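Local coordinates for protein short-chain dehydrogenase/reductase SDR (Vibrio parahaemolyticus, PDB 3GUY) that probably catalyses NAD(P)-dependent oxidation or reduction of a small-molecule substrate, as a Rossmann-fold member of the short-chain dehydrogenase/reductase family, at residues S11-E16 with E197-M202; N102-A107 with K147-G152; M127-A132 with A170-G175. The protein carries 2 engineered substitutions. One frame throughout, in Å; residues are numbered along the deposited sequence.

In the fold
From the N terminus, helix 12-23 follows the first strand of the parallel sheet, and its opening turn meets helix 196-207 near the end of the chain; interaction 1 thus closes the widest loop, within which the other two are nested. Interaction 2 pairs helices 93-118 and 141-160. Interaction 3 then joins strand 124-128 to strand 167-174 across the beta-alpha-beta unit that contains helix 141-160, so loops 2 and 3 cross. Interactions 1 and 2 lie on opposite sides of the chain's centre, about 20 Å apart between centres. Interaction 3 touches both: Ile-128 packs on Leu-13, while Met-129 packs on Val-150.

Interaction 1: residues S11-E16 with E197-M202; sequences SGLGAE and EDAALM
With CG anti to the backbone N (chi1 -177°), Leu-13 swings its CD1 methyl across to helix 196-207, although its CB leaves the backbone to one side of that helix. Glu-16, whose CB does point at the partner helix, places CG beside its own backbone N, where CG packs 3.8 Å from the backbone N of Glu-197, and the chain then bends at chi2 (-50°). The leucine CD1 settles against the backbone of Ala-200, 3.5 Å from its CA, and also meets Ala-199 CB at 4.0 Å. Ala-200 CB sits between the two side chains, 3.7 Å from both Leu-13 CD1 and Glu-16 CB. Small alanines thus give the helices a close approach of 8.5 Å between segment axes at a crossing angle of -60°. Leu-17, Leu-20 and Ile-203 extend this apolar seam, and the leucine belongs to the glycine-rich turn that matches the TGxxxGxG cofactor-binding motif of the family. At the more exposed end, by Glu-197, Glu-16 OE1 and Glu-197 OE2 lie 4.5 Å apart, a like-charge pair; Lys-19, a weak, long ion-pair partner of Glu-16, may relieve some of the repulsion, leaving cohesion to the aliphatic contacts.

Interaction 2: residues N102-A107 with K147-G152; sequences NNLSSA and KWAVKG
Lys-147 NZ donates to Asn-103 OD1 at 3.0 Å, in the plane of the amide carbonyl and on a lone pair, with a C=O...N angle of 139°. The lysine starts out directed away from helix 93-118, but a bend at chi2 (-62°) followed by an extended tail brings the ammonium back, and the two side chains cross obliquely. Further along the two helices the interface is apolar. Leu-104 presents both its methyls to Ala-149, whose CB lies 3.6 Å from CD1 and 3.8 Å from CD2. One turn on from Asn-103, Ala-107 CB meets Val-150 CG2 at 3.6 Å, and the same valine methyl rests 3.7 Å from Asn-103 O. That carbonyl accepts the N-H of Ala-107, and the methyl merely packs against it.

In the next shell, Asn-103 ND2 donates to the backbone oxygens of Leu-99 and Ser-82, which fixes the rotation of the amide and leaves OD1 turned to the lysine. A wider pi-type turn spans 102-105, and Ser-106 OG donates to Asn-102 O from above the carbonyl plane at 2.7 Å. Val-150 packs on Met-129, just past the end of strand 124-128. Segments 102-107 and 147-152 run nearly parallel, their axes 20° apart, and Leu-104 and Ala-149 pack against Leu-104 and Ala-149 of the third subunit, giving a four-helix interface like that of many oligomeric relatives. Lys-147 closes a YxxxK sequence; its place there, the position of Asn-103 and the asparagine side-chain bond to Ser-82 O are consistent with the Asn-Ser-Tyr-Lys catalytic tetrad of classical short-chain dehydrogenases, of which Ser-130 and Tyr-143 would be the other members.

Interaction 3: residues M127-A132 with A170-G175; sequences MIMSTA and AVYPGG
Pro-173 O takes one hydrogen bond, from the N-H of Thr-131, with N to O 2.9 Å, supplemented by a weaker C-H...O contact from Ser-130 CA, 3.3 Å from the same oxygen. The amide donor stands above the carbonyl plane. Two further bonds continue the parallel pairing back into the sheet. Met-129 N reaches Val-171 O at 2.7 Å, nearly along the C=O axis, and Val-171 N gives its hydrogen to Met-127 O at 3.1 Å with an N-H...O angle of 162°.

On one face Ile-128 lies beside Val-171, pointing the same way, and its side chain crosses that of Pro-173 at about a right angle, CG2 touching CG at 3.8 Å; Leu-13 and Leu-17 of helix 12-23 cover the isoleucine. Met-129 runs alongside Tyr-172 in a Met-aromatic contact, SD 5.0 Å from the ring centroid at an oblique angle; a bend at chi3 (-74°) brings CE to Tyr-172 CE1 and Ala-170 CB. Ser-130 O meets the tyrosine ring at the edge, in its plane, 3.3 Å from CD1. Ser-130 OG, anti to the backbone N (chi1 152°), accepts from Ala-132 N at 2.8 Å, an ST turn leading into the short 3-10 segment.

Ser-130 touches Tyr-143 of helix 141-160, consistent with the serine-tyrosine pair of the family's active site, and Pro-173 with Gly-174 matches its PG motif. Ser-130 N is buried without a partner in the model. Three backbone N-H...O bonds plus apolar and sulfur packing hold the contact, while the N-H of Ala-132 keeps the hydroxyl oxygen in place, perhaps orienting it in the probable site.

Interaction 1: residues S11-E16 with E197-M202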
loop_
_atom_site.group_PDB
_atom_site.type_symbol
_atom_site.label_atom_id
_atom_site.label_comp_id
_atom_site.label_asym_id
_atom_site.label_seq_id
_atom_site.Cartn_x
_atom_site.Cartn_y
_atom_site.Cartn_z
ATOM N N SER D 11 -22.989 19.154 -9.872
ATOM C CA SER D 11 -21.850 19.727 -10.582
ATOM C C SER D 11 -20.746 18.689 -10.794
ATOM O O SER D 11 -20.887 17.527 -10.435
ATOM C CB SER D 11 -21.289 20.961 -9.832
ATOM O OG SER D 11 -20.635 20.598 -8.621
ATOM N N GLY D 12 -19.670 19.118 -11.441
ATOM C CA GLY D 12 -18.429 18.361 -11.524
ATOM C C GLY D 12 -18.622 17.063 -12.291
ATOM O O GLY D 12 -19.484 16.958 -13.165
ATOM N N LEU D 13 -17.837 16.078 -11.903
ATOM C CA LEU D 13 -17.751 14.800 -12.560
ATOM C C LEU D 13 -19.103 14.087 -12.630
ATOM O O LEU D 13 -19.456 13.460 -13.664
ATOM C CB LEU D 13 -16.717 13.955 -11.796
ATOM C CG LEU D 13 -16.358 12.559 -12.296
ATOM C CD1 LEU D 13 -15.904 12.585 -13.778
ATOM C CD2 LEU D 13 -15.257 11.979 -11.346
ATOM N N GLY D 14 -19.849 14.156 -11.519
ATOM C CA GLY D 14 -21.186 13.553 -11.451
ATOM C C GLY D 14 -22.136 14.091 -12.510
ATOM O O GLY D 14 -22.866 13.312 -13.116
ATOM N N ALA D 15 -22.121 15.411 -12.744
ATOM C CA ALA D 15 -23.032 16.062 -13.728
ATOM C C ALA D 15 -22.586 15.727 -15.157
ATOM O O ALA D 15 -23.431 15.435 -16.033
ATOM C CB ALA D 15 -23.088 17.611 -13.545
ATOM N N GLU D 16 -21.261 15.753 -15.378
ATOM C CA GLU D 16 -20.687 15.405 -16.709
ATOM C C GLU D 16 -20.900 13.942 -17.033
ATOM O O GLU D 16 -21.175 13.610 -18.179
ATOM C CB GLU D 16 -19.211 15.761 -16.783
ATOM C CG GLU D 16 -18.986 17.239 -16.660
ATOM C CD GLU D 16 -19.868 18.053 -17.615
ATOM O OE1 GLU D 16 -19.922 17.743 -18.834
ATOM O OE2 GLU D 16 -20.530 18.995 -17.125
ATOM N N GLU D 197 -15.362 17.338 -17.671
ATOM C CA GLU D 197 -15.782 16.827 -18.986
ATOM C C GLU D 197 -14.830 15.730 -19.449
ATOM O O GLU D 197 -15.267 14.664 -19.822
ATOM C CB GLU D 197 -15.808 17.977 -20.010
ATOM C CG GLU D 197 -16.353 17.644 -21.399
ATOM C CD GLU D 197 -16.508 18.901 -22.295
ATOM O OE1 GLU D 197 -15.763 19.047 -23.279
ATOM O OE2 GLU D 197 -17.370 19.757 -22.010
ATOM N N ASP D 198 -13.527 15.990 -19.407
ATOM C CA ASP D 198 -12.544 15.020 -19.962
ATOM C C ASP D 198 -12.374 13.818 -19.034
ATOM O O ASP D 198 -12.346 12.672 -19.506
ATOM C CB ASP D 198 -11.197 15.676 -20.267
ATOM C CG ASP D 198 -11.302 16.738 -21.373
ATOM O OD1 ASP D 198 -12.245 16.649 -22.195
ATOM O OD2 ASP D 198 -10.444 17.642 -21.404
ATOM N N ALA D 199 -12.314 14.064 -17.724
ATOM C CA ALA D 199 -12.307 12.941 -16.731
ATOM C C ALA D 199 -13.482 12.026 -16.933
ATOM O O ALA D 199 -13.349 10.779 -16.965
ATOM C CB ALA D 199 -12.318 13.481 -15.278
ATOM N N ALA D 200 -14.663 12.638 -17.116
ATOM C CA ALA D 200 -15.896 11.859 -17.245
ATOM C C ALA D 200 -15.838 11.039 -18.533
ATOM O O ALA D 200 -16.278 9.906 -18.536
ATOM C CB ALA D 200 -17.134 12.757 -17.222
ATOM N N LEU D 201 -15.259 11.610 -19.599
ATOM C CA LEU D 201 -15.132 10.884 -20.899
ATOM C C LEU D 201 -14.278 9.620 -20.738
ATOM O O LEU D 201 -14.664 8.551 -21.141
ATOM C CB LEU D 201 -14.547 11.792 -22.009
ATOM C CG LEU D 201 -15.555 12.461 -22.977
ATOM C CD1 LEU D 201 -14.874 13.488 -23.954
ATOM C CD2 LEU D 201 -16.331 11.392 -23.766
ATOM N N MET D 202 -13.135 9.762 -20.086
ATOM C CA MET D 202 -12.237 8.614 -19.801
ATOM C C MET D 202 -12.820 7.562 -18.878
ATOM O O MET D 202 -12.631 6.335 -19.120
ATOM C CB MET D 202 -10.896 9.129 -19.248
ATOM C CG MET D 202 -10.073 9.830 -20.330
ATOM S SD MET D 202 -8.416 10.373 -19.925
ATOM C CE MET D 202 -8.792 11.880 -19.132
#

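Interaction 2: residues N102-A107 with K147-G152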
loop_
_atom_site.group_PDB
_atom_site.type_symbol
_atom_site.label_atom_id
_atom_site.label_comp_id
_atom_site.label_asym_id
_atom_site.label_seq_id
_atom_site.Cartn_x
_atom_site.Cartn_y
_atom_site.Cartn_z
ATOM N N ASN D 102 -19.391 14.735 4.597
ATOM C CA ASN D 102 -19.563 14.785 3.135
ATOM C C ASN D 102 -18.847 13.666 2.368
ATOM O O ASN D 102 -19.242 13.351 1.229
ATOM C CB ASN D 102 -19.057 16.083 2.539
ATOM C CG ASN D 102 -19.814 17.322 2.986
ATOM O OD1 ASN D 102 -20.872 17.247 3.616
ATOM N ND2 ASN D 102 -19.208 18.504 2.705
ATOM N N ASN D 103 -17.754 13.112 2.926
ATOM C CA ASN D 103 -16.961 12.082 2.232
ATOM C C ASN D 103 -17.153 10.682 2.807
ATOM O O ASN D 103 -17.521 9.732 2.095
ATOM C CB ASN D 103 -15.476 12.439 2.243
ATOM C CG ASN D 103 -15.175 13.697 1.437
ATOM O OD1 ASN D 103 -15.021 13.640 0.209
ATOM N ND2 ASN D 103 -15.070 14.840 2.122
ATOM N N LEU D 104 -16.943 10.546 4.107
ATOM C CA LEU D 104 -16.964 9.228 4.723
ATOM C C LEU D 104 -18.390 8.796 5.078
ATOM O O LEU D 104 -18.796 7.685 4.773
ATOM C CB LEU D 104 -16.044 9.187 5.973
ATOM C CG LEU D 104 -15.964 7.835 6.725
ATOM C CD1 LEU D 104 -15.672 6.672 5.761
ATOM C CD2 LEU D 104 -14.904 7.932 7.931
ATOM N N SER D 105 -19.134 9.654 5.757
ATOM C CA SER D 105 -20.480 9.282 6.174
ATOM C C SER D 105 -21.326 9.016 4.919
ATOM O O SER D 105 -22.062 8.021 4.841
ATOM C CB SER D 105 -21.110 10.388 7.025
ATOM O OG SER D 105 -20.408 10.495 8.246
ATOM N N SER D 106 -21.182 9.896 3.936
ATOM C CA SER D 106 -21.993 9.829 2.720
ATOM C C SER D 106 -21.710 8.525 2.012
ATOM O O SER D 106 -22.637 7.829 1.614
ATOM C CB SER D 106 -21.738 11.023 1.812
ATOM O OG SER D 106 -20.493 10.942 1.104
ATOM N N ALA D 107 -20.417 8.175 1.911
ATOM C CA ALA D 107 -19.982 6.937 1.320
ATOM C C ALA D 107 -20.492 5.708 2.071
ATOM O O ALA D 107 -20.953 4.784 1.436
ATOM C CB ALA D 107 -18.440 6.877 1.171
ATOM N N LYS D 147 -10.557 9.863 2.492
ATOM C CA LYS D 147 -10.401 9.118 1.243
ATOM C C LYS D 147 -9.769 7.772 1.451
ATOM O O LYS D 147 -10.213 6.784 0.849
ATOM C CB LYS D 147 -9.639 9.913 0.215
ATOM C CG LYS D 147 -10.403 11.194 -0.173
ATOM C CD LYS D 147 -11.746 10.852 -0.804
ATOM C CE LYS D 147 -12.432 12.084 -1.419
ATOM N NZ LYS D 147 -13.822 11.782 -1.830
ATOM N N TRP D 148 -8.767 7.690 2.320
ATOM C CA TRP D 148 -8.272 6.387 2.729
ATOM C C TRP D 148 -9.370 5.561 3.433
ATOM O O TRP D 148 -9.422 4.317 3.284
ATOM C CB TRP D 148 -7.104 6.537 3.718
ATOM C CG TRP D 148 -5.765 6.898 3.109
ATOM C CD1 TRP D 148 -5.491 7.944 2.232
ATOM C CD2 TRP D 148 -4.514 6.281 3.384
ATOM N NE1 TRP D 148 -4.155 7.982 1.956
ATOM C CE2 TRP D 148 -3.528 6.975 2.635
ATOM C CE3 TRP D 148 -4.118 5.197 4.181
ATOM C CZ2 TRP D 148 -2.175 6.602 2.648
ATOM C CZ3 TRP D 148 -2.772 4.841 4.208
ATOM C CH2 TRP D 148 -1.809 5.535 3.431
ATOM N N ALA D 149 -10.180 6.242 4.255
ATOM C CA ALA D 149 -11.302 5.589 4.944
ATOM C C ALA D 149 -12.277 4.918 3.929
ATOM O O ALA D 149 -12.598 3.741 4.028
ATOM C CB ALA D 149 -12.041 6.590 5.848
ATOM N N VAL D 150 -12.677 5.676 2.932
ATOM C CA VAL D 150 -13.505 5.114 1.871
ATOM C C VAL D 150 -12.866 3.894 1.181
ATOM O O VAL D 150 -13.537 2.928 0.961
ATOM C CB VAL D 150 -14.037 6.159 0.868
ATOM C CG1 VAL D 150 -14.915 5.462 -0.251
ATOM C CG2 VAL D 150 -14.836 7.265 1.580
ATOM N N LYS D 151 -11.578 3.931 0.859
ATOM C CA LYS D 151 -10.906 2.787 0.261
ATOM C C LYS D 151 -10.857 1.536 1.150
ATOM O O LYS D 151 -11.014 0.447 0.672
ATOM C CB LYS D 151 -9.500 3.155 -0.149
ATOM C CG LYS D 151 -8.844 2.099 -0.949
ATOM C CD LYS D 151 -7.477 2.568 -1.380
ATOM C CE LYS D 151 -6.514 1.457 -1.476
ATOM N NZ LYS D 151 -6.405 1.137 -2.823
ATOM N N GLY D 152 -10.657 1.719 2.446
ATOM C CA GLY D 152 -10.687 0.607 3.358
ATOM C C GLY D 152 -12.082 0.015 3.432
ATOM O O GLY D 152 -12.218 -1.201 3.479
#

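Interaction 3: residues M127-A132 with A170-G175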
loop_
_atom_site.group_PDB
_atom_site.type_symbol
_atom_site.label_atom_id
_atom_site.label_comp_id
_atom_site.label_asym_id
_atom_site.label_seq_id
_atom_site.Cartn_x
_atom_site.Cartn_y
_atom_site.Cartn_z
ATOM N N MET D 127 -17.554 3.625 -7.133
ATOM C CA MET D 127 -17.152 4.528 -6.040
ATOM C C MET D 127 -16.020 5.482 -6.451
ATOM O O MET D 127 -14.879 5.082 -6.633
ATOM C CB MET D 127 -16.781 3.685 -4.834
ATOM C CG MET D 127 -17.951 2.804 -4.286
ATOM S SD MET D 127 -19.345 3.709 -3.474
ATOM C CE MET D 127 -18.232 4.614 -2.306
ATOM N N ILE D 128 -16.321 6.770 -6.573
ATOM C CA ILE D 128 -15.300 7.718 -6.982
ATOM C C ILE D 128 -14.601 8.296 -5.758
ATOM O O ILE D 128 -15.245 8.865 -4.857
ATOM C CB ILE D 128 -15.843 8.817 -7.875
ATOM C CG1 ILE D 128 -16.499 8.174 -9.133
ATOM C CG2 ILE D 128 -14.737 9.788 -8.253
ATOM C CD1 ILE D 128 -17.141 9.159 -9.999
ATOM N N MET D 129 -13.278 8.126 -5.722
ATOM C CA MET D 129 -12.502 8.548 -4.566
ATOM C C MET D 129 -11.580 9.666 -5.049
ATOM O O MET D 129 -12.035 10.682 -5.550
ATOM C CB MET D 129 -11.760 7.331 -3.909
ATOM C CG MET D 129 -12.684 6.448 -3.083
ATOM S SD MET D 129 -12.102 4.832 -2.638
ATOM C CE MET D 129 -12.308 4.116 -4.309
ATOM N N SER D 130 -10.283 9.480 -4.932
ATOM C CA SER D 130 -9.325 10.510 -5.296
ATOM C C SER D 130 -7.987 9.813 -5.219
ATOM O O SER D 130 -7.863 8.742 -4.563
ATOM C CB SER D 130 -9.362 11.676 -4.297
ATOM O OG SER D 130 -8.099 12.323 -4.234
ATOM N N THR D 131 -6.992 10.364 -5.913
ATOM C CA THR D 131 -5.609 9.884 -5.751
ATOM C C THR D 131 -5.137 10.053 -4.306
ATOM O O THR D 131 -4.275 9.287 -3.866
ATOM C CB THR D 131 -4.641 10.518 -6.738
ATOM O OG1 THR D 131 -4.714 11.943 -6.656
ATOM C CG2 THR D 131 -5.033 10.073 -8.173
ATOM N N ALA D 132 -5.761 10.961 -3.561
ATOM C CA ALA D 132 -5.473 11.139 -2.116
ATOM C C ALA D 132 -5.799 9.881 -1.265
ATOM O O ALA D 132 -5.392 9.798 -0.119
ATOM C CB ALA D 132 -6.208 12.360 -1.566
ATOM N N ALA D 170 -13.631 0.916 -8.492
ATOM C CA ALA D 170 -12.932 1.984 -7.751
ATOM C C ALA D 170 -12.324 2.937 -8.748
ATOM O O ALA D 170 -11.642 2.534 -9.662
ATOM C CB ALA D 170 -11.849 1.400 -6.821
ATOM N N VAL D 171 -12.593 4.211 -8.588
ATOM C CA VAL D 171 -12.084 5.221 -9.489
ATOM C C VAL D 171 -11.356 6.260 -8.651
ATOM O O VAL D 171 -11.898 6.705 -7.628
ATOM C CB VAL D 171 -13.243 5.930 -10.237
ATOM C CG1 VAL D 171 -12.678 6.912 -11.224
ATOM C CG2 VAL D 171 -14.228 4.874 -10.880
ATOM N N TYR D 172 -10.143 6.630 -9.095
ATOM C CA TYR D 172 -9.257 7.547 -8.375
ATOM C C TYR D 172 -8.805 8.671 -9.280
ATOM O O TYR D 172 -7.809 8.529 -9.998
ATOM C CB TYR D 172 -8.013 6.833 -7.827
ATOM C CG TYR D 172 -8.301 5.617 -6.972
ATOM C CD1 TYR D 172 -8.517 5.730 -5.601
ATOM C CD2 TYR D 172 -8.409 4.365 -7.539
ATOM C CE1 TYR D 172 -8.781 4.617 -4.812
ATOM C CE2 TYR D 172 -8.692 3.215 -6.745
ATOM C CZ TYR D 172 -8.852 3.359 -5.384
ATOM O OH TYR D 172 -9.158 2.243 -4.642
ATOM N N PRO D 173 -9.559 9.774 -9.303
ATOM C CA PRO D 173 -9.124 10.908 -10.075
ATOM C C PRO D 173 -8.113 11.757 -9.335
ATOM O O PRO D 173 -8.189 11.904 -8.102
ATOM C CB PRO D 173 -10.394 11.718 -10.296
ATOM C CG PRO D 173 -11.446 11.079 -9.522
ATOM C CD PRO D 173 -10.980 9.839 -8.914
ATOM N N GLY D 174 -7.224 12.379 -10.099
ATOM C CA GLY D 174 -6.275 13.345 -9.534
ATOM C C GLY D 174 -6.137 14.501 -10.490
ATOM O O GLY D 174 -6.209 14.320 -11.699
ATOM N N GLY D 175 -5.888 15.683 -9.947
ATOM C CA GLY D 175 -5.653 16.877 -10.765
ATOM C C GLY D 175 -6.924 17.534 -11.288
ATOM O O GLY D 175 -6.901 18.234 -12.303
#